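Local coordinates for protein phospholethanolamine N-methyltransferase 2 (Haemonchus contortus, PDB 4KRI) that probably methylates phosphomonomethylethanolamine with S-adenosylmethionine as methyl donor, a late step on the nematode route to phosphocholine, at residues T325-G330 and P374-I379; K339-Q344 and D420-N425; E378-E383 and K411-Y416. One frame throughout, in Å; residues are numbered along the deposited sequence.

How the contacts relate
All three contacts border the phosphate of one bound phosphomonomethylethanolamine, and all lie in the C-terminal half of the chain, which carries the methyltransferase domain. Their centres are 9 to 13 Å apart, with contacts 1 and 3 the closest pair. Contact 1 joins strand 320-329 to helix 373-389; contact 3 overlaps it at Glu378 and Ile379, continues along that helix and sets it against helix 400-418. Contact 2 brings helix 336-345 to strand 422-430, the antiparallel neighbour of strand 320-329. Along the chain the segments of contacts 1 and 2 alternate. Each contact thus delivers one phosphate ligand, Tyr327, Tyr341 or Lys413, from a different element of the fold.

Contact 1. Residues T325-G330 and P374-I379; sequences TMYGVG and PRFKEI. With 1SH (2-(methylamino)ethyl dihydrogen phosphate), chain E.
Tyr327, near the C-terminal end of strand 320-329 in the Rossmann-like methyltransferase fold, meets Phe376 of helix 373-389 chiefly ring to ring. The two side chains approach at roughly a right angle, and the ring planes are inclined by 51° with centroids 5.5 Å apart, an oblique pair, neither stacked nor edge-to-face. The touch is narrow: Tyr327 CE1 lies 3.7 Å from Phe376 CZ, the far end of the phenylalanine ring, and Phe376 CE1 is the next atom along.

The torsions explain how the rings can meet with the CA atoms of Tyr327 and Phe376 9.7 Å apart. Phe376 has CG anti to its backbone N (chi1 -171°), which sends the ring straight out from the helix toward the strand. Tyr327 starts out across this line, with CG anti to the carbonyl carbon (chi1 -75°), and it is the outer half of its ring that comes close to the helix. His422 of the adjacent strand fills in beside the pair, edge-to-face with Tyr327 and also in contact with Phe376, so that a buried aromatic cluster forms behind the substrate. Trp424 extends the cluster by meeting the Phe376 ring.

Such a cluster illustrates how an apolar second shell can position a polar first-shell group. Phe376 abuts the CE1 side of the tyrosine and may limit how its ring settles, while the backbone N of Tyr327 is bonded to Gln300, another residue of the substrate pocket. The hydroxyl faces the phosphate, whose O4 lies at the ring edge, in its plane. Tyr327 OH donates to O4 of the phosphomonomethylethanolamine over 2.6 Å.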
loop_
_atom_site.group_PDB
_atom_site.type_symbol
_atom_site.label_atom_id
_atom_site.label_comp_id
_atom_site.label_asym_id
_atom_site.label_seq_id
_atom_site.Cartn_x
_atom_site.Cartn_y
_atom_site.Cartn_z
ATOM N N THR A 325 -12.954 9.637 -4.479
ATOM C CA THR A 325 -12.987 11.040 -4.076
ATOM C C THR A 325 -11.550 11.523 -4.011
ATOM O O THR A 325 -10.657 10.748 -3.723
ATOM C CB THR A 325 -13.707 11.289 -2.723
ATOM O OG1 THR A 325 -12.898 10.797 -1.644
ATOM C CG2 THR A 325 -15.080 10.612 -2.699
ATOM N N MET A 326 -11.319 12.806 -4.300
ATOM C CA MET A 326 -9.944 13.291 -4.343
ATOM C C MET A 326 -9.901 14.790 -4.117
ATOM O O MET A 326 -10.877 15.482 -4.394
ATOM C CB MET A 326 -9.324 12.964 -5.709
ATOM C CG MET A 326 -10.007 13.702 -6.850
ATOM S SD MET A 326 -9.740 13.083 -8.539
ATOM C CE MET A 326 -11.410 12.542 -8.925
ATOM N N TYR A 327 -8.774 15.297 -3.626
ATOM C CA TYR A 327 -8.531 16.740 -3.714
ATOM C C TYR A 327 -8.366 17.054 -5.193
ATOM O O TYR A 327 -7.720 16.288 -5.917
ATOM C CB TYR A 327 -7.242 17.129 -2.974
ATOM C CG TYR A 327 -7.309 17.148 -1.452
ATOM C CD1 TYR A 327 -8.482 16.855 -0.770
ATOM C CD2 TYR A 327 -6.180 17.481 -0.698
ATOM C CE1 TYR A 327 -8.526 16.877 0.634
ATOM C CE2 TYR A 327 -6.220 17.526 0.697
ATOM C CZ TYR A 327 -7.391 17.222 1.354
ATOM O OH TYR A 327 -7.418 17.263 2.736
ATOM N N GLY A 328 -8.947 18.163 -5.647
ATOM C CA GLY A 328 -8.764 18.611 -7.019
ATOM C C GLY A 328 -8.495 20.101 -7.076
ATOM O O GLY A 328 -8.463 20.775 -6.044
ATOM N N VAL A 329 -8.293 20.622 -8.281
ATOM C CA VAL A 329 -8.080 22.058 -8.433
ATOM C C VAL A 329 -9.335 22.692 -9.032
ATOM O O VAL A 329 -9.989 22.103 -9.903
ATOM C CB VAL A 329 -6.824 22.368 -9.280
ATOM C CG1 VAL A 329 -6.925 21.747 -10.661
ATOM C CG2 VAL A 329 -6.590 23.871 -9.376
ATOM N N GLY A 330 -9.682 23.874 -8.529
ATOM C CA GLY A 330 -10.862 24.591 -8.969
ATOM C C GLY A 330 -10.553 25.496 -10.142
ATOM O O GLY A 330 -9.522 25.343 -10.810
ATOM N N PRO A 374 -18.589 22.254 -1.500
ATOM C CA PRO A 374 -19.371 22.808 -0.388
ATOM C C PRO A 374 -19.456 21.896 0.833
ATOM O O PRO A 374 -19.467 22.410 1.952
ATOM C CB PRO A 374 -20.761 22.998 -1.003
ATOM C CG PRO A 374 -20.481 23.255 -2.455
ATOM C CD PRO A 374 -19.337 22.326 -2.773
ATOM N N ARG A 375 -19.524 20.580 0.635
ATOM C CA ARG A 375 -19.476 19.658 1.765
ATOM C C ARG A 375 -18.094 19.676 2.437
ATOM O O ARG A 375 -17.993 19.639 3.658
ATOM C CB ARG A 375 -19.844 18.236 1.314
ATOM C CG ARG A 375 -19.752 17.191 2.418
ATOM C CD ARG A 375 -20.737 17.445 3.549
ATOM N NE ARG A 375 -20.529 16.473 4.623
ATOM C CZ ARG A 375 -20.570 16.763 5.920
ATOM N NH1 ARG A 375 -20.816 18.003 6.318
ATOM N NH2 ARG A 375 -20.357 15.809 6.819
ATOM N N PHE A 376 -17.040 19.741 1.629
ATOM C CA PHE A 376 -15.674 19.815 2.134
ATOM C C PHE A 376 -15.536 21.007 3.077
ATOM O O PHE A 376 -14.937 20.891 4.147
ATOM C CB PHE A 376 -14.701 19.952 0.960
ATOM C CG PHE A 376 -13.247 19.834 1.341
ATOM C CD1 PHE A 376 -12.819 18.859 2.229
ATOM C CD2 PHE A 376 -12.304 20.684 0.781
ATOM C CE1 PHE A 376 -11.481 18.750 2.568
ATOM C CE2 PHE A 376 -10.959 20.572 1.115
ATOM C CZ PHE A 376 -10.553 19.605 2.009
ATOM N N LYS A 377 -16.108 22.142 2.683
ATOM C CA LYS A 377 -16.060 23.352 3.512
ATOM C C LYS A 377 -16.737 23.123 4.870
ATOM O O LYS A 377 -16.175 23.473 5.907
ATOM C CB LYS A 377 -16.674 24.560 2.793
ATOM C CG LYS A 377 -16.609 25.862 3.605
ATOM C CD LYS A 377 -17.161 27.048 2.813
ATOM C CE LYS A 377 -17.555 28.192 3.762
ATOM N NZ LYS A 377 -17.825 29.475 3.069
ATOM N N GLU A 378 -17.922 22.509 4.862
ATOM C CA GLU A 378 -18.634 22.200 6.105
ATOM C C GLU A 378 -17.792 21.305 7.014
ATOM O O GLU A 378 -17.723 21.523 8.224
ATOM C CB GLU A 378 -19.966 21.489 5.821
ATOM C CG GLU A 378 -20.930 22.205 4.888
ATOM C CD GLU A 378 -22.191 21.380 4.616
ATOM O OE1 GLU A 378 -23.143 21.917 4.005
ATOM O OE2 GLU A 378 -22.229 20.193 5.020
ATOM N N ILE A 379 -17.163 20.297 6.417
ATOM C CA ILE A 379 -16.334 19.359 7.160
ATOM C C ILE A 379 -15.138 20.066 7.807
ATOM O O ILE A 379 -14.831 19.832 8.981
ATOM C CB ILE A 379 -15.854 18.191 6.260
ATOM C CG1 ILE A 379 -17.034 17.277 5.905
ATOM C CG2 ILE A 379 -14.779 17.391 6.968
ATOM C CD1 ILE A 379 -16.776 16.315 4.749
HETATM O O4 1SH E . -5.344 18.226 3.925
HETATM P P1 1SH E . -3.914 17.692 3.904
HETATM O O1 1SH E . -3.139 18.220 2.762
HETATM O O3 1SH E . -3.201 18.071 5.258
HETATM O O2 1SH E . -3.975 16.118 3.742
HETATM C C1 1SH E . -4.732 15.417 4.584
HETATM C C2 1SH E . -4.924 13.946 4.240
HETATM N N1 1SH E . -5.661 13.642 3.045
HETATM C C3 1SH E . -5.574 12.244 2.829
#

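Contact 2. Residues K339-Q344 and D420-N425; sequences KEYVSQ and DNHNWN. With 1SH (2-(methylamino)ethyl dihydrogen phosphate), chain E.
Tyr341, on helix 336-345, and His422, at the start of strand 422-430 in the Rossmann-like methyltransferase fold, bring their rings together beside the substrate phosphate. The aromatic part of the contact is slight. The planes are inclined by only 29°, yet the rings are slid so far past one another, with centroids 6.0 Å apart, that they hardly overlap. What touches is the outer end of the tyrosine: Tyr341 OH stands 3.7 Å from His422 CE1, and Tyr341 CE2 lies 4.1 Å from His422 ND1. Both side chains have CG anti to the backbone N, at chi1 160° for the tyrosine and -165° for the histidine, and each reaches out from its own backbone toward the other segment. The two side chains cross at about a right angle.

Helix 400-418 adds further neighbours. Tyr416 packs against the Tyr341 ring, and Lys413 of the same helix touches both partners. His422 thus borders both of the phosphate-binding tyrosines, Tyr341 here and Tyr327 on the adjacent strand.

Polar bonds anchor the turn before the strand. Asp420 closes helix 400-418 in a Schellman motif, its positive phi turning the chain out of the helix and into the strand. Asn421 then ties this turn to the loop leading into helix 336-345, its side-chain oxygen accepting from Ser335 N and its amide donating to Thr333 O.

The polar interaction with the ligand is made at the edge of the tyrosine, near its plane, where Tyr341 OH donates to phosphate O1 over 2.7 Å.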
loop_
_atom_site.group_PDB
_atom_site.type_symbol
_atom_site.label_atom_id
_atom_site.label_comp_id
_atom_site.label_asym_id
_atom_site.label_seq_id
_atom_site.Cartn_x
_atom_site.Cartn_y
_atom_site.Cartn_z
ATOM N N LYS A 339 -0.254 27.347 -4.218
ATOM C CA LYS A 339 0.752 26.706 -5.059
ATOM C C LYS A 339 1.925 26.161 -4.233
ATOM O O LYS A 339 2.443 25.079 -4.522
ATOM C CB LYS A 339 1.218 27.669 -6.165
ATOM C CG LYS A 339 0.184 27.825 -7.300
ATOM C CD LYS A 339 0.030 29.272 -7.805
ATOM C CE LYS A 339 1.115 29.688 -8.778
ATOM N NZ LYS A 339 1.005 31.149 -9.124
ATOM N N GLU A 340 2.327 26.893 -3.200
ATOM C CA GLU A 340 3.374 26.411 -2.303
ATOM C C GLU A 340 2.888 25.199 -1.508
ATOM O O GLU A 340 3.652 24.273 -1.260
ATOM C CB GLU A 340 3.852 27.516 -1.350
ATOM C CG GLU A 340 4.624 28.639 -2.033
ATOM C CD GLU A 340 5.069 29.712 -1.055
ATOM O OE1 GLU A 340 4.875 29.523 0.168
ATOM O OE2 GLU A 340 5.608 30.745 -1.511
ATOM N N TYR A 341 1.618 25.217 -1.109
ATOM C CA TYR A 341 1.003 24.083 -0.422
ATOM C C TYR A 341 0.996 22.873 -1.352
ATOM O O TYR A 341 1.378 21.771 -0.947
ATOM C CB TYR A 341 -0.419 24.458 0.036
ATOM C CG TYR A 341 -1.354 23.298 0.338
ATOM C CD1 TYR A 341 -1.217 22.550 1.500
ATOM C CD2 TYR A 341 -2.393 22.980 -0.526
ATOM C CE1 TYR A 341 -2.082 21.491 1.776
ATOM C CE2 TYR A 341 -3.253 21.925 -0.261
ATOM C CZ TYR A 341 -3.101 21.201 0.892
ATOM O OH TYR A 341 -3.972 20.167 1.154
ATOM N N VAL A 342 0.606 23.085 -2.608
ATOM C CA VAL A 342 0.550 21.986 -3.570
ATOM C C VAL A 342 1.935 21.408 -3.842
ATOM O O VAL A 342 2.103 20.194 -3.907
ATOM C CB VAL A 342 -0.127 22.422 -4.878
ATOM C CG1 VAL A 342 0.048 21.363 -5.961
ATOM C CG2 VAL A 342 -1.598 22.658 -4.633
ATOM N N SER A 343 2.927 22.281 -3.970
ATOM C CA SER A 343 4.295 21.862 -4.243
ATOM C C SER A 343 4.919 21.116 -3.063
ATOM O O SER A 343 5.632 20.132 -3.258
ATOM C CB SER A 343 5.156 23.076 -4.621
ATOM O OG SER A 343 6.461 22.668 -4.994
ATOM N N GLN A 344 4.641 21.583 -1.847
ATOM C CA GLN A 344 5.182 20.971 -0.639
ATOM C C GLN A 344 4.557 19.599 -0.410
ATOM O O GLN A 344 5.239 18.677 0.042
ATOM C CB GLN A 344 4.947 21.888 0.571
ATOM C CG GLN A 344 5.618 21.440 1.864
ATOM C CD GLN A 344 4.803 20.391 2.610
ATOM O OE1 GLN A 344 3.592 20.270 2.403
ATOM N NE2 GLN A 344 5.464 19.627 3.483
ATOM N N ASP A 420 -11.464 29.396 -4.673
ATOM C CA ASP A 420 -11.765 28.303 -5.615
ATOM C C ASP A 420 -10.492 27.703 -6.203
ATOM O O ASP A 420 -10.430 27.383 -7.394
ATOM C CB ASP A 420 -12.734 28.741 -6.731
ATOM C CG ASP A 420 -13.417 27.553 -7.413
ATOM O OD1 ASP A 420 -13.889 26.644 -6.695
ATOM O OD2 ASP A 420 -13.474 27.515 -8.665
ATOM N N ASN A 421 -9.476 27.554 -5.356
ATOM C CA ASN A 421 -8.267 26.843 -5.742
ATOM C C ASN A 421 -8.434 25.361 -5.385
ATOM O O ASN A 421 -8.255 24.479 -6.223
ATOM C CB ASN A 421 -7.046 27.397 -5.005
ATOM C CG ASN A 421 -6.657 28.818 -5.444
ATOM O OD1 ASN A 421 -5.606 29.311 -5.041
ATOM N ND2 ASN A 421 -7.487 29.466 -6.264
ATOM N N HIS A 422 -8.796 25.111 -4.130
ATOM C CA HIS A 422 -8.898 23.757 -3.578
ATOM C C HIS A 422 -10.327 23.251 -3.747
ATOM O O HIS A 422 -11.264 23.867 -3.246
ATOM C CB HIS A 422 -8.541 23.817 -2.087
ATOM C CG HIS A 422 -8.258 22.491 -1.461
ATOM N ND1 HIS A 422 -7.356 22.330 -0.431
ATOM C CD2 HIS A 422 -8.779 21.257 -1.696
ATOM C CE1 HIS A 422 -7.322 21.061 -0.067
ATOM N NE2 HIS A 422 -8.176 20.392 -0.818
ATOM N N ASN A 423 -10.499 22.135 -4.453
ATOM C CA ASN A 423 -11.814 21.521 -4.579
ATOM C C ASN A 423 -11.795 20.088 -4.049
ATOM O O ASN A 423 -10.731 19.474 -3.916
ATOM C CB ASN A 423 -12.281 21.512 -6.046
ATOM C CG ASN A 423 -12.880 22.835 -6.497
ATOM O OD1 ASN A 423 -12.717 23.871 -5.843
ATOM N ND2 ASN A 423 -13.573 22.808 -7.631
ATOM N N TRP A 424 -12.976 19.552 -3.752
ATOM C CA TRP A 424 -13.080 18.167 -3.291
ATOM C C TRP A 424 -14.010 17.474 -4.265
ATOM O O TRP A 424 -15.210 17.775 -4.304
ATOM C CB TRP A 424 -13.633 18.096 -1.867
ATOM C CG TRP A 424 -13.555 16.699 -1.270
ATOM C CD1 TRP A 424 -12.532 15.807 -1.418
ATOM C CD2 TRP A 424 -14.553 16.037 -0.472
ATOM N NE1 TRP A 424 -12.822 14.640 -0.738
ATOM C CE2 TRP A 424 -14.062 14.757 -0.159
ATOM C CE3 TRP A 424 -15.817 16.411 0.009
ATOM C CZ2 TRP A 424 -14.784 13.841 0.619
ATOM C CZ3 TRP A 424 -16.536 15.504 0.785
ATOM C CH2 TRP A 424 -16.017 14.232 1.077
ATOM N N ASN A 425 -13.453 16.573 -5.075
ATOM C CA ASN A 425 -14.167 16.020 -6.221
ATOM C C ASN A 425 -14.572 14.555 -6.069
ATOM O O ASN A 425 -13.875 13.781 -5.421
ATOM C CB ASN A 425 -13.321 16.175 -7.485
ATOM C CG ASN A 425 -13.209 17.619 -7.935
ATOM O OD1 ASN A 425 -14.082 18.438 -7.641
ATOM N ND2 ASN A 425 -12.146 17.931 -8.670
HETATM O O4 1SH E . -5.344 18.226 3.925
HETATM P P1 1SH E . -3.914 17.692 3.904
HETATM O O1 1SH E . -3.139 18.220 2.762
HETATM O O3 1SH E . -3.201 18.071 5.258
HETATM O O2 1SH E . -3.975 16.118 3.742
HETATM C C1 1SH E . -4.732 15.417 4.584
HETATM C C2 1SH E . -4.924 13.946 4.240
HETATM N N1 1SH E . -5.661 13.642 3.045
HETATM C C3 1SH E . -5.574 12.244 2.829
#

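Contact 3. Residues E378-E383 and K411-Y416; sequences EILLEE and KSKLQY. With 1SH (2-(methylamino)ethyl dihydrogen phosphate), chain E.
Leu380 and Leu414 form the centre of the contact between helices 373-389 and 400-418, sliding past each other in opposite directions. Leu414 CD2 reaches in to 3.7 Å from Leu380 CB and lies nearly as close to Leu380 CD1. Toward the exposed margin, the other branch of Leu414 takes over: its CD1 meets Leu381 CD2 at 3.8 Å. On the buried flank Leu380 lies across Lys413, with Leu380 CD1 3.9 Å from Lys413 CB and Leu380 CD2 near Lys413 CE.

The lysine is where the packing turns into recognition. Its chain runs extended from the helix and then bends at chi3 (-77°), carrying the ammonium group to the phosphate, where Lys413 NZ donates over 2.6 Å to O4 of the ligand, the oxygen that Tyr327 also holds. Glu383 OE2 is 6.1 Å from Lys413 NZ, too far for a salt bridge but near enough that it may favour the charged lysine.

Further out, Trp410 faces the lysine in a cation-pi interaction and also touches Leu380, while its NE1 is bonded to Glu383. The helices themselves are antiparallel: their short segments run at 158° between N-to-C directions, with axes 10.0 Å apart at closest approach. Leu380 CA and Leu414 CA, 7.1 Å apart, are the nearest such pair across the segments.

Taken together, this is an antiparallel helix pair joined by leucines, with its buried flank turned to the substrate. In this methyltransferase it contributes the lysine of a substrate site in which Tyr193, Tyr327, Tyr341, Arg345 and Tyr347 also bond the ligand.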
loop_
_atom_site.group_PDB
_atom_site.type_symbol
_atom_site.label_atom_id
_atom_site.label_comp_id
_atom_site.label_asym_id
_atom_site.label_seq_id
_atom_site.Cartn_x
_atom_site.Cartn_y
_atom_site.Cartn_z
ATOM N N GLU A 378 -17.922 22.509 4.862
ATOM C CA GLU A 378 -18.634 22.200 6.105
ATOM C C GLU A 378 -17.792 21.305 7.014
ATOM O O GLU A 378 -17.723 21.523 8.224
ATOM C CB GLU A 378 -19.966 21.489 5.821
ATOM C CG GLU A 378 -20.930 22.205 4.888
ATOM C CD GLU A 378 -22.191 21.380 4.616
ATOM O OE1 GLU A 378 -23.143 21.917 4.005
ATOM O OE2 GLU A 378 -22.229 20.193 5.020
ATOM N N ILE A 379 -17.163 20.297 6.417
ATOM C CA ILE A 379 -16.334 19.359 7.160
ATOM C C ILE A 379 -15.138 20.066 7.807
ATOM O O ILE A 379 -14.831 19.832 8.981
ATOM C CB ILE A 379 -15.854 18.191 6.260
ATOM C CG1 ILE A 379 -17.034 17.277 5.905
ATOM C CG2 ILE A 379 -14.779 17.391 6.968
ATOM C CD1 ILE A 379 -16.776 16.315 4.749
ATOM N N LEU A 380 -14.478 20.944 7.053
ATOM C CA LEU A 380 -13.318 21.661 7.584
ATOM C C LEU A 380 -13.715 22.512 8.781
ATOM O O LEU A 380 -12.992 22.571 9.781
ATOM C CB LEU A 380 -12.674 22.535 6.505
ATOM C CG LEU A 380 -11.936 21.829 5.362
ATOM C CD1 LEU A 380 -11.641 22.819 4.248
ATOM C CD2 LEU A 380 -10.648 21.210 5.859
ATOM N N LEU A 381 -14.876 23.154 8.687
ATOM C CA LEU A 381 -15.372 23.999 9.779
ATOM C C LEU A 381 -15.690 23.202 11.046
ATOM O O LEU A 381 -15.369 23.634 12.157
ATOM C CB LEU A 381 -16.619 24.771 9.344
ATOM C CG LEU A 381 -16.382 25.856 8.294
ATOM C CD1 LEU A 381 -17.697 26.434 7.789
ATOM C CD2 LEU A 381 -15.513 26.950 8.882
ATOM N N GLU A 382 -16.346 22.058 10.866
ATOM C CA GLU A 382 -16.713 21.183 11.975
ATOM C C GLU A 382 -15.459 20.611 12.610
ATOM O O GLU A 382 -15.294 20.635 13.832
ATOM C CB GLU A 382 -17.605 20.048 11.465
ATOM C CG GLU A 382 -18.016 19.029 12.521
ATOM C CD GLU A 382 -19.131 18.109 12.044
ATOM O OE1 GLU A 382 -19.502 18.185 10.850
ATOM O OE2 GLU A 382 -19.642 17.313 12.865
ATOM N N GLU A 383 -14.578 20.084 11.767
ATOM C CA GLU A 383 -13.323 19.521 12.236
ATOM C C GLU A 383 -12.535 20.550 13.046
ATOM O O GLU A 383 -12.038 20.242 14.130
ATOM C CB GLU A 383 -12.512 18.964 11.054
ATOM C CG GLU A 383 -13.040 17.608 10.562
ATOM C CD GLU A 383 -12.359 17.099 9.296
ATOM O OE1 GLU A 383 -12.581 15.924 8.939
ATOM O OE2 GLU A 383 -11.626 17.874 8.642
ATOM N N LYS A 411 -7.261 26.293 8.727
ATOM C CA LYS A 411 -7.481 27.694 8.370
ATOM C C LYS A 411 -7.104 27.943 6.904
ATOM O O LYS A 411 -7.876 28.527 6.145
ATOM C CB LYS A 411 -6.672 28.623 9.282
ATOM C CG LYS A 411 -6.928 30.104 9.009
ATOM C CD LYS A 411 -5.917 31.012 9.699
ATOM C CE LYS A 411 -6.149 32.479 9.304
ATOM N NZ LYS A 411 -5.132 33.423 9.869
ATOM N N SER A 412 -5.924 27.471 6.509
ATOM C CA SER A 412 -5.445 27.647 5.139
ATOM C C SER A 412 -6.325 26.999 4.067
ATOM O O SER A 412 -6.611 27.614 3.037
ATOM C CB SER A 412 -4.004 27.150 5.011
ATOM O OG SER A 412 -3.119 28.012 5.708
ATOM N N LYS A 413 -6.742 25.757 4.295
ATOM C CA LYS A 413 -7.613 25.077 3.339
ATOM C C LYS A 413 -8.926 25.829 3.128
ATOM O O LYS A 413 -9.430 25.910 2.010
ATOM C CB LYS A 413 -7.843 23.617 3.753
ATOM C CG LYS A 413 -6.643 22.736 3.422
ATOM C CD LYS A 413 -6.832 21.299 3.861
ATOM C CE LYS A 413 -6.628 21.154 5.353
ATOM N NZ LYS A 413 -6.593 19.707 5.697
ATOM N N LEU A 414 -9.456 26.413 4.196
ATOM C CA LEU A 414 -10.664 27.220 4.089
ATOM C C LEU A 414 -10.464 28.409 3.136
ATOM O O LEU A 414 -11.318 28.682 2.288
ATOM C CB LEU A 414 -11.127 27.673 5.483
ATOM C CG LEU A 414 -11.755 26.511 6.267
ATOM C CD1 LEU A 414 -11.897 26.805 7.754
ATOM C CD2 LEU A 414 -13.106 26.155 5.660
ATOM N N GLN A 415 -9.323 29.082 3.239
ATOM C CA GLN A 415 -9.010 30.160 2.305
ATOM C C GLN A 415 -8.754 29.658 0.870
ATOM O O GLN A 415 -9.101 30.337 -0.105
ATOM C CB GLN A 415 -7.828 30.991 2.812
ATOM C CG GLN A 415 -7.580 32.251 1.989
ATOM C CD GLN A 415 -8.801 33.166 1.926
ATOM O OE1 GLN A 415 -9.394 33.505 2.956
ATOM N NE2 GLN A 415 -9.186 33.564 0.710
ATOM N N TYR A 416 -8.154 28.476 0.738
ATOM C CA TYR A 416 -7.925 27.885 -0.579
ATOM C C TYR A 416 -9.255 27.587 -1.255
ATOM O O TYR A 416 -9.388 27.712 -2.476
ATOM C CB TYR A 416 -7.119 26.584 -0.476
ATOM C CG TYR A 416 -5.748 26.714 0.141
ATOM C CD1 TYR A 416 -5.072 27.924 0.137
ATOM C CD2 TYR A 416 -5.127 25.617 0.724
ATOM C CE1 TYR A 416 -3.821 28.040 0.699
ATOM C CE2 TYR A 416 -3.876 25.727 1.292
ATOM C CZ TYR A 416 -3.230 26.941 1.274
ATOM O OH TYR A 416 -1.981 27.055 1.837
HETATM O O4 1SH E . -5.344 18.226 3.925
HETATM P P1 1SH E . -3.914 17.692 3.904
HETATM O O1 1SH E . -3.139 18.220 2.762
HETATM O O3 1SH E . -3.201 18.071 5.258
HETATM O O2 1SH E . -3.975 16.118 3.742
HETATM C C1 1SH E . -4.732 15.417 4.584
HETATM C C2 1SH E . -4.924 13.946 4.240
HETATM N N1 1SH E . -5.661 13.642 3.045
HETATM C C3 1SH E . -5.574 12.244 2.829
#